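Local atomic coordinates of group II chitinase (Ostrinia furnacalis, PDB entry 6JAV), a protein that probably hydrolyses internal glycosidic bonds of chitin as an endochitinase, this chain being its first catalytic domain, a glycoside hydrolase family 18 module. Residues 90-93 with 94-98; 156-159 with 160-164; 229-232 with 233-237; 283-286 with 287-291. All coordinates share one frame; numbering follows the deposited sequence.

Each of the four contacts is a short, continuous piece of chain folded against itself, so each closes a helical turn and not a long loop. From the N terminus, contact 1 starts helix 93-98 in the segment following barrel strand 78-84. Contact 2 ends helix 143-159 and leads into strand 165-170. Contact 3 lies along helix 227-236, between strands 192-195 and 244-257, and packs against the sugar attached to N228, just before it. Contact 4 turns strand 284-286 into helix 287-296. They come in series, none nesting within or crossing another, and none touches another; contacts 2 and 4 lie on opposite sides of the chain's centre. All belong to the family 18 region of TIM-barrel type.

Contact 1 (90-93 with 94-98); sequences AGDK and YSKLV
K93 and Y94 are neighbours in sequence whose side chains run side by side and point the same way. The lysine chain starts from a tight position, with CG between its backbone N and carbonyl carbon (chi1 67°), and is extended from there on, so it keeps pace with the ring: K93 CG lies 4.0 Å from Y94 CD2, and K93 CE lies 4.0 Å from Y94 CE2. Both polar ends reach D88, K93 NZ in a salt bridge with OD1 and Y94 OH in a hydrogen bond with OD2. A long aliphatic stem with a charged tip suits this place, as does a flat ring, which also stacks on W127.

D92 and K96 meet differently, their side chains crossing at a slant. D92 OD2 is 3.4 Å from K96 CE but 4.4 Å from K96 NZ, opposite charges near each other yet beyond a salt bridge. Beneath them the first turn of helix 93-98 closes through the backbone, K96 N to D92 O at 2.8 Å and L97 N to K93 O at 3.0 Å. The amide of S95 gives its hydrogen to a water that in turn donates to G91 O, while S95 OG bonds to D144.

The chemistry implies two unequal faces. On one, D88 draws both tips to one carboxylate, and K93 NZ also hydrogen-bonds to L46 O, which should limit the freedom of both. On the other, the D92–K96 attraction is probably modest, and the negative D92 near this helix start should interact favourably with the helix dipole.

Contact 2 (156-159 with 160-164); sequences SAVL and KPKGL
L159 and L164 share the same bend at their first torsion (chi1 -68° and -66°), each CG lying beside its backbone N and opposite its carbonyl carbon, which brings the two side chains together at about a right angle. The branch that touches is L159 CD2, at 3.7 Å from L164 CB and also 3.7 Å from L164 CD1. Leucine suits both places: L159 also packs on L115 of helix 101-118, and L164, just past the turn, packs against it.

The backbone makes this meeting possible. L164 N donates to L159 O at 3.0 Å from above the carbonyl plane, and G163 N bonds to K160 O at 2.9 Å, the bond pair of a Schellman motif that ends the helix. G163 is its C-prime residue, with a positive phi (74°) that a residue without a side chain adopts readily. The leucine pair is the apolar contact that commonly accompanies this motif.

Before the turn, K160 N still reaches S156 O at 2.9 Å. P161 has no N-H to continue the series; its CD instead sits 3.2 Å from A157 O. K162 runs its CG and CD alongside V158 O, CD at 3.5 Å, and ends in a salt bridge with E116.

L159 O thus takes a good bond from L164 N and a weak one from K162 N, so L159 O and K160 O find amides after the helix ends, while L164 CB lies beside L159 O and the leucine pair adds an apolar contact at the turn.

Contact 3 (229-232 with 233-237); sequences YTIH and YWMEK. With NAG (2-acetamido-2-deoxy-beta-D-glucopyranose), chain C.
From Y229 to E236 the backbone is regular helix, each carbonyl from Y229 to H232 accepting the amide four residues on, as in Y233 N to Y229 O at 2.8 Å. Y229 and Y233, one turn apart, both send CG opposite the backbone N (chi1 -178° and -164°), so their rings lie side by side and point the same way. The planes are near parallel, at 21°, but slid so far apart that they barely overlap, with centroids 5.5 Å apart; Y229 CE1 rests 3.9 Å from Y233 CB, and Y229 OH reaches Y233 CD1. The hydroxyl of Y233 is hydrogen-bonded to D178.

T230 and W234 form the next pair. The methyl CG2 of T230 meets the indole in its plane at the edge, 3.9 Å from W234 CD1, while OG1 turns to other partners, P172 O among them, and W234 NE1 is hydrogen-bonded to S171 O. Helix 227-236 is one of those packed around the family 18 TIM barrel, and T230, I231 and W234 all press on V195 of barrel strand 192-195. Bulky apolar groups suit this side, which is buried against the barrel.

On another flank, M235 bends at its last torsion to bring CE within van der Waals distance of both I231 CG2, at 4.2 Å, and H232 CD2, at 4.1 Å. H232 ND1 is hydrogen-bonded to N228 O, which helps fix the ring's rotation, and N228 carries the N-linked sugar. That N-acetylglucosamine lies against one face of the imidazole, with its C6 4.0 Å from H232 CG and its O5 3.6 Å from H232 ND1.

Contact 4 (283-286 with 287-291); sequences GFLA and YYEIC
E289 folds back on A286, the residue at the N-cap of helix 287-296. E289 CB touches A286 O at 3.4 Å. CG lies opposite the carbonyl carbon (chi1 -70°), and the chain then runs extended, carrying E289 CD to 3.9 Å from A286 N. At the tip, E289 OE1 takes the hydrogen of A286 N at 2.8 Å through its anti lone pair, the bond bent little from straight at 165°. OE1 also passes near L285 CA and bonds to T279 OG1, while OE2 accepts from Y278 N, so this buried carboxylate is gripped on both oxygens. A glutamate three residues past the N-cap, holding the cap's amide, makes one half of a capping box; alanine, without a polar side chain, cannot supply the other.

A286 is small enough for its methyl to lie over the ring face of Y288, a CH-pi contact with CB 3.9 Å from the centroid. L285 CB meets I290 CG1 at 3.7 Å, an apolar pair flanking the helix start as in a hydrophobic staple, while I290 N bonds to A286 O.

The strand and helix segments stand nearly perpendicular, at 86°. Strand 284-286 runs antiparallel to strand 244-257, F284 touching the bound inhibitor, and Y287 packs on helix 363-373. C291 is tied to C357 by a disulfide, in a region consistent with the insertion domain that family 18 chitinases carry between their last two barrel strands.

Contact 1 (90-93 with 94-98)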
# COMPACT_ATOMS: atom_id res chain seq x y z
N ALA A 90 -0.97 -12.56 -10.27
CA ALA A 90 -2.07 -12.97 -11.14
C ALA A 90 -2.26 -14.49 -11.18
O ALA A 90 -3.40 -14.97 -11.22
CB ALA A 90 -1.84 -12.44 -12.56
N GLY A 91 -1.19 -15.25 -11.20
CA GLY A 91 -1.40 -16.68 -11.38
C GLY A 91 -1.22 -17.59 -10.17
O GLY A 91 -1.44 -17.18 -9.02
N ASP A 92 -0.83 -18.83 -10.43
CA ASP A 92 -0.63 -19.80 -9.36
C ASP A 92 0.81 -19.89 -8.83
O ASP A 92 1.06 -20.72 -7.96
CB ASP A 92 -1.08 -21.20 -9.81
CG ASP A 92 -0.16 -21.83 -10.86
OD1 ASP A 92 0.86 -21.24 -11.26
OD2 ASP A 92 -0.49 -22.96 -11.29
N LYS A 93 1.75 -19.05 -9.28
CA LYS A 93 3.15 -19.36 -8.96
C LYS A 93 3.47 -19.23 -7.47
O LYS A 93 4.28 -20.02 -6.95
CB LYS A 93 4.13 -18.56 -9.82
CG LYS A 93 4.13 -17.07 -9.56
CD LYS A 93 5.16 -16.42 -10.48
CE LYS A 93 5.02 -14.92 -10.39
NZ LYS A 93 6.04 -14.24 -11.31
N TYR A 94 2.88 -18.27 -6.75
CA TYR A 94 3.15 -18.20 -5.30
C TYR A 94 2.50 -19.36 -4.56
O TYR A 94 3.09 -19.89 -3.59
CB TYR A 94 2.66 -16.86 -4.73
CG TYR A 94 3.57 -15.71 -5.10
CD1 TYR A 94 4.68 -15.41 -4.34
CD2 TYR A 94 3.31 -14.94 -6.25
CE1 TYR A 94 5.53 -14.36 -4.70
CE2 TYR A 94 4.16 -13.89 -6.62
CZ TYR A 94 5.25 -13.61 -5.83
OH TYR A 94 6.13 -12.59 -6.14
N SER A 95 1.30 -19.76 -4.99
CA SER A 95 0.66 -20.94 -4.42
C SER A 95 1.52 -22.18 -4.64
O SER A 95 1.71 -22.98 -3.72
CB SER A 95 -0.74 -21.09 -5.00
OG SER A 95 -1.39 -22.23 -4.47
N LYS A 96 2.06 -22.35 -5.86
CA LYS A 96 2.92 -23.50 -6.11
C LYS A 96 4.14 -23.48 -5.20
O LYS A 96 4.55 -24.52 -4.68
CB LYS A 96 3.34 -23.54 -7.58
CG LYS A 96 2.20 -23.83 -8.54
CD LYS A 96 1.75 -25.27 -8.47
CE LYS A 96 0.95 -25.63 -9.72
NZ LYS A 96 0.38 -27.00 -9.66
N LEU A 97 4.71 -22.30 -4.98
CA LEU A 97 5.86 -22.18 -4.09
C LEU A 97 5.50 -22.60 -2.67
O LEU A 97 6.16 -23.46 -2.07
CB LEU A 97 6.37 -20.74 -4.11
CG LEU A 97 7.41 -20.40 -3.04
CD1 LEU A 97 8.71 -21.21 -3.21
CD2 LEU A 97 7.73 -18.89 -3.05
N VAL A 98 4.46 -21.97 -2.09
CA VAL A 98 4.24 -22.14 -0.65
C VAL A 98 3.72 -23.53 -0.32
O VAL A 98 3.81 -23.95 0.84
CB VAL A 98 3.36 -21.05 -0.01
CG1 VAL A 98 3.95 -19.65 -0.28
CG2 VAL A 98 1.92 -21.14 -0.51
O HOH W 1 -0.16 -17.74 -6.63

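Contact 2 (156-159 with 160-164)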
# COMPACT_ATOMS: atom_id res chain seq x y z
N SER A 156 11.67 -16.10 8.58
CA SER A 156 12.02 -15.54 9.89
C SER A 156 13.22 -16.27 10.49
O SER A 156 14.13 -15.64 11.05
CB SER A 156 10.82 -15.65 10.81
OG SER A 156 11.15 -15.06 12.07
N ALA A 157 13.25 -17.59 10.35
CA ALA A 157 14.30 -18.38 10.98
C ALA A 157 15.68 -18.07 10.41
O ALA A 157 16.68 -18.25 11.12
CB ALA A 157 13.96 -19.87 10.83
N VAL A 158 15.76 -17.62 9.16
CA VAL A 158 17.03 -17.21 8.58
C VAL A 158 17.28 -15.71 8.76
O VAL A 158 18.41 -15.30 9.02
CB VAL A 158 17.09 -17.62 7.10
CG1 VAL A 158 18.40 -17.15 6.50
CG2 VAL A 158 16.95 -19.14 6.96
N LEU A 159 16.25 -14.88 8.61
CA LEU A 159 16.47 -13.44 8.63
C LEU A 159 16.73 -12.93 10.05
O LEU A 159 17.58 -12.05 10.24
CB LEU A 159 15.24 -12.72 8.06
CG LEU A 159 15.01 -12.92 6.57
CD1 LEU A 159 13.58 -12.47 6.24
CD2 LEU A 159 16.01 -12.12 5.77
N LYS A 160 15.97 -13.41 11.03
CA LYS A 160 16.06 -12.83 12.37
C LYS A 160 17.44 -12.99 12.99
O LYS A 160 17.96 -11.99 13.54
CB LYS A 160 14.90 -13.35 13.23
CG LYS A 160 14.83 -12.75 14.63
CD LYS A 160 13.44 -12.89 15.22
CE LYS A 160 12.68 -11.61 14.98
NZ LYS A 160 11.94 -11.17 16.19
N PRO A 161 18.11 -14.14 12.92
CA PRO A 161 19.49 -14.23 13.44
C PRO A 161 20.48 -13.29 12.77
O PRO A 161 21.45 -12.88 13.42
CB PRO A 161 19.86 -15.70 13.22
CG PRO A 161 18.55 -16.42 13.21
CD PRO A 161 17.58 -15.47 12.54
N LYS A 162 20.28 -12.93 11.50
CA LYS A 162 21.12 -11.96 10.82
C LYS A 162 20.72 -10.52 11.11
O LYS A 162 21.34 -9.60 10.56
CB LYS A 162 21.08 -12.20 9.32
CG LYS A 162 21.65 -13.54 8.92
CD LYS A 162 21.28 -13.88 7.49
CE LYS A 162 22.09 -15.03 6.97
NZ LYS A 162 23.50 -14.62 6.80
N GLY A 163 19.71 -10.29 11.94
CA GLY A 163 19.28 -8.93 12.20
C GLY A 163 18.51 -8.30 11.07
O GLY A 163 18.46 -7.07 10.97
N LEU A 164 17.93 -9.11 10.19
CA LEU A 164 17.20 -8.62 9.02
C LEU A 164 15.71 -8.65 9.34
O LEU A 164 15.24 -9.47 10.13
CB LEU A 164 17.50 -9.47 7.80
CG LEU A 164 18.97 -9.38 7.33
CD1 LEU A 164 19.27 -10.42 6.26
CD2 LEU A 164 19.24 -7.96 6.78

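Contact 3 (229-232 with 233-237)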
# COMPACT_ATOMS: atom_id res chain seq x y z
N TYR A 229 -13.12 -1.02 10.90
CA TYR A 229 -13.43 -2.45 11.04
C TYR A 229 -12.18 -3.29 10.78
O TYR A 229 -11.85 -4.20 11.55
CB TYR A 229 -14.55 -2.86 10.08
CG TYR A 229 -14.89 -4.32 10.25
CD1 TYR A 229 -14.16 -5.32 9.61
CD2 TYR A 229 -15.91 -4.70 11.11
CE1 TYR A 229 -14.45 -6.67 9.82
CE2 TYR A 229 -16.20 -6.03 11.31
CZ TYR A 229 -15.47 -7.00 10.66
OH TYR A 229 -15.76 -8.35 10.87
N THR A 230 -11.48 -3.00 9.68
CA THR A 230 -10.33 -3.81 9.29
C THR A 230 -9.26 -3.84 10.38
O THR A 230 -8.70 -4.90 10.68
CB THR A 230 -9.74 -3.21 8.02
OG1 THR A 230 -10.65 -3.39 6.93
CG2 THR A 230 -8.40 -3.86 7.69
N ILE A 231 -8.91 -2.68 10.92
CA ILE A 231 -7.84 -2.63 11.91
C ILE A 231 -8.25 -3.36 13.18
O ILE A 231 -7.48 -4.15 13.74
CB ILE A 231 -7.42 -1.17 12.17
CG1 ILE A 231 -6.82 -0.53 10.90
CG2 ILE A 231 -6.48 -1.08 13.38
CD1 ILE A 231 -5.54 -1.19 10.43
N HIS A 232 -9.50 -3.16 13.61
CA HIS A 232 -9.94 -3.89 14.80
C HIS A 232 -10.03 -5.38 14.53
O HIS A 232 -9.78 -6.18 15.44
CB HIS A 232 -11.29 -3.34 15.24
CG HIS A 232 -11.19 -2.09 16.06
ND1 HIS A 232 -11.42 -0.83 15.55
CD2 HIS A 232 -10.91 -1.92 17.38
CE1 HIS A 232 -11.26 0.07 16.51
NE2 HIS A 232 -10.96 -0.57 17.63
N TYR A 233 -10.33 -5.78 13.30
CA TYR A 233 -10.42 -7.20 12.98
C TYR A 233 -9.05 -7.86 13.00
O TYR A 233 -8.89 -8.96 13.55
CB TYR A 233 -11.09 -7.37 11.62
CG TYR A 233 -11.57 -8.78 11.39
CD1 TYR A 233 -12.54 -9.33 12.21
CD2 TYR A 233 -11.08 -9.55 10.36
CE1 TYR A 233 -12.99 -10.63 12.01
CE2 TYR A 233 -11.53 -10.85 10.14
CZ TYR A 233 -12.48 -11.37 10.98
OH TYR A 233 -12.94 -12.66 10.77
N TRP A 234 -8.01 -7.21 12.43
CA TRP A 234 -6.66 -7.75 12.58
C TRP A 234 -6.29 -7.94 14.05
O TRP A 234 -5.69 -8.96 14.42
CB TRP A 234 -5.63 -6.87 11.83
CG TRP A 234 -5.54 -7.24 10.39
CD1 TRP A 234 -6.22 -6.69 9.34
CD2 TRP A 234 -4.71 -8.27 9.83
NE1 TRP A 234 -5.88 -7.34 8.15
CE2 TRP A 234 -4.97 -8.32 8.44
CE3 TRP A 234 -3.80 -9.19 10.39
CZ2 TRP A 234 -4.35 -9.25 7.59
CZ3 TRP A 234 -3.16 -10.10 9.55
CH2 TRP A 234 -3.44 -10.12 8.15
N MET A 235 -6.67 -6.99 14.91
CA MET A 235 -6.38 -7.13 16.34
C MET A 235 -7.21 -8.25 16.97
O MET A 235 -6.67 -9.04 17.76
CB MET A 235 -6.57 -5.79 17.05
CG MET A 235 -5.50 -4.78 16.60
SD MET A 235 -5.35 -3.34 17.67
CE MET A 235 -6.90 -2.59 17.29
N GLU A 236 -8.49 -8.35 16.61
CA GLU A 236 -9.34 -9.42 17.15
C GLU A 236 -8.79 -10.79 16.77
O GLU A 236 -8.85 -11.75 17.56
CB GLU A 236 -10.76 -9.24 16.62
CG GLU A 236 -11.75 -10.33 17.00
CD GLU A 236 -13.09 -10.21 16.26
OE1 GLU A 236 -13.51 -9.07 15.93
OE2 GLU A 236 -13.72 -11.25 15.99
N LYS A 237 -8.21 -10.90 15.57
CA LYS A 237 -7.64 -12.16 15.10
C LYS A 237 -6.31 -12.50 15.74
O LYS A 237 -5.78 -13.59 15.47
CB LYS A 237 -7.50 -12.14 13.56
CG LYS A 237 -8.84 -12.09 12.83
CD LYS A 237 -9.45 -13.46 12.71
CE LYS A 237 -9.22 -14.01 11.33
NZ LYS A 237 -9.72 -15.43 11.18
C1 NAG C . -14.99 0.99 15.01
C2 NAG C . -16.39 1.50 15.34
C3 NAG C . -16.88 0.90 16.66
C4 NAG C . -16.74 -0.62 16.64
C5 NAG C . -15.32 -1.03 16.27
C6 NAG C . -15.14 -2.53 16.13
C7 NAG C . -17.26 3.70 14.67
C8 NAG C . -18.27 2.97 13.85
N2 NAG C . -16.41 2.95 15.38
O3 NAG C . -18.25 1.23 16.82
O4 NAG C . -17.09 -1.19 17.90
O5 NAG C . -14.98 -0.44 15.01
O6 NAG C . -15.68 -3.07 14.93
O7 NAG C . -17.23 4.93 14.71

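Contact 4 (283-286 with 287-291)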
# COMPACT_ATOMS: atom_id res chain seq x y z
N GLY A 283 -8.98 4.27 -14.23
CA GLY A 283 -9.49 3.98 -12.89
C GLY A 283 -8.61 4.49 -11.76
O GLY A 283 -8.97 4.32 -10.58
N PHE A 284 -7.49 5.12 -12.07
CA PHE A 284 -6.51 5.52 -11.07
C PHE A 284 -6.06 6.95 -11.35
O PHE A 284 -5.81 7.30 -12.50
CB PHE A 284 -5.31 4.58 -11.24
CG PHE A 284 -4.18 4.82 -10.28
CD1 PHE A 284 -4.12 4.16 -9.05
CD2 PHE A 284 -3.12 5.66 -10.65
CE1 PHE A 284 -3.03 4.36 -8.19
CE2 PHE A 284 -2.04 5.86 -9.79
CZ PHE A 284 -1.99 5.20 -8.58
N LEU A 285 -5.91 7.76 -10.30
CA LEU A 285 -5.27 9.07 -10.46
C LEU A 285 -4.37 9.35 -9.26
O LEU A 285 -4.77 9.14 -8.12
CB LEU A 285 -6.30 10.23 -10.57
CG LEU A 285 -7.17 10.25 -11.83
CD1 LEU A 285 -8.27 11.30 -11.68
CD2 LEU A 285 -6.33 10.53 -13.08
N ALA A 286 -3.18 9.87 -9.52
CA ALA A 286 -2.31 10.26 -8.42
C ALA A 286 -2.90 11.49 -7.72
O ALA A 286 -3.66 12.25 -8.32
CB ALA A 286 -0.93 10.63 -8.97
N TYR A 287 -2.54 11.69 -6.45
CA TYR A 287 -2.98 12.90 -5.77
C TYR A 287 -2.60 14.15 -6.57
O TYR A 287 -3.39 15.09 -6.66
CB TYR A 287 -2.44 12.98 -4.33
CG TYR A 287 -2.93 14.25 -3.67
CD1 TYR A 287 -4.25 14.36 -3.26
CD2 TYR A 287 -2.11 15.36 -3.56
CE1 TYR A 287 -4.74 15.54 -2.68
CE2 TYR A 287 -2.59 16.55 -3.00
CZ TYR A 287 -3.90 16.61 -2.56
OH TYR A 287 -4.41 17.78 -2.01
N TYR A 288 -1.40 14.18 -7.17
CA TYR A 288 -1.02 15.39 -7.90
C TYR A 288 -1.81 15.58 -9.19
O TYR A 288 -1.84 16.70 -9.74
CB TYR A 288 0.50 15.44 -8.15
CG TYR A 288 1.07 14.38 -9.06
CD1 TYR A 288 0.95 14.47 -10.47
CD2 TYR A 288 1.77 13.29 -8.54
CE1 TYR A 288 1.48 13.50 -11.29
CE2 TYR A 288 2.31 12.31 -9.36
CZ TYR A 288 2.15 12.41 -10.74
OH TYR A 288 2.70 11.45 -11.57
N GLU A 289 -2.43 14.53 -9.71
CA GLU A 289 -3.37 14.68 -10.82
C GLU A 289 -4.72 15.17 -10.32
O GLU A 289 -5.36 16.03 -10.97
CB GLU A 289 -3.49 13.34 -11.55
CG GLU A 289 -2.20 12.99 -12.33
CD GLU A 289 -2.19 11.58 -12.89
OE1 GLU A 289 -2.56 10.61 -12.19
OE2 GLU A 289 -1.75 11.39 -14.06
N ILE A 290 -5.17 14.67 -9.17
CA ILE A 290 -6.47 15.07 -8.62
C ILE A 290 -6.45 16.53 -8.19
O ILE A 290 -7.37 17.30 -8.49
CB ILE A 290 -6.82 14.14 -7.44
CG1 ILE A 290 -7.03 12.71 -7.94
CG2 ILE A 290 -8.06 14.67 -6.69
CD1 ILE A 290 -7.11 11.70 -6.78
N CYS A 291 -5.41 16.94 -7.45
CA CYS A 291 -5.40 18.30 -6.94
C CYS A 291 -5.35 19.32 -8.08
O CYS A 291 -5.95 20.40 -7.97
CB CYS A 291 -4.30 18.50 -5.89
SG CYS A 291 -2.59 18.30 -6.47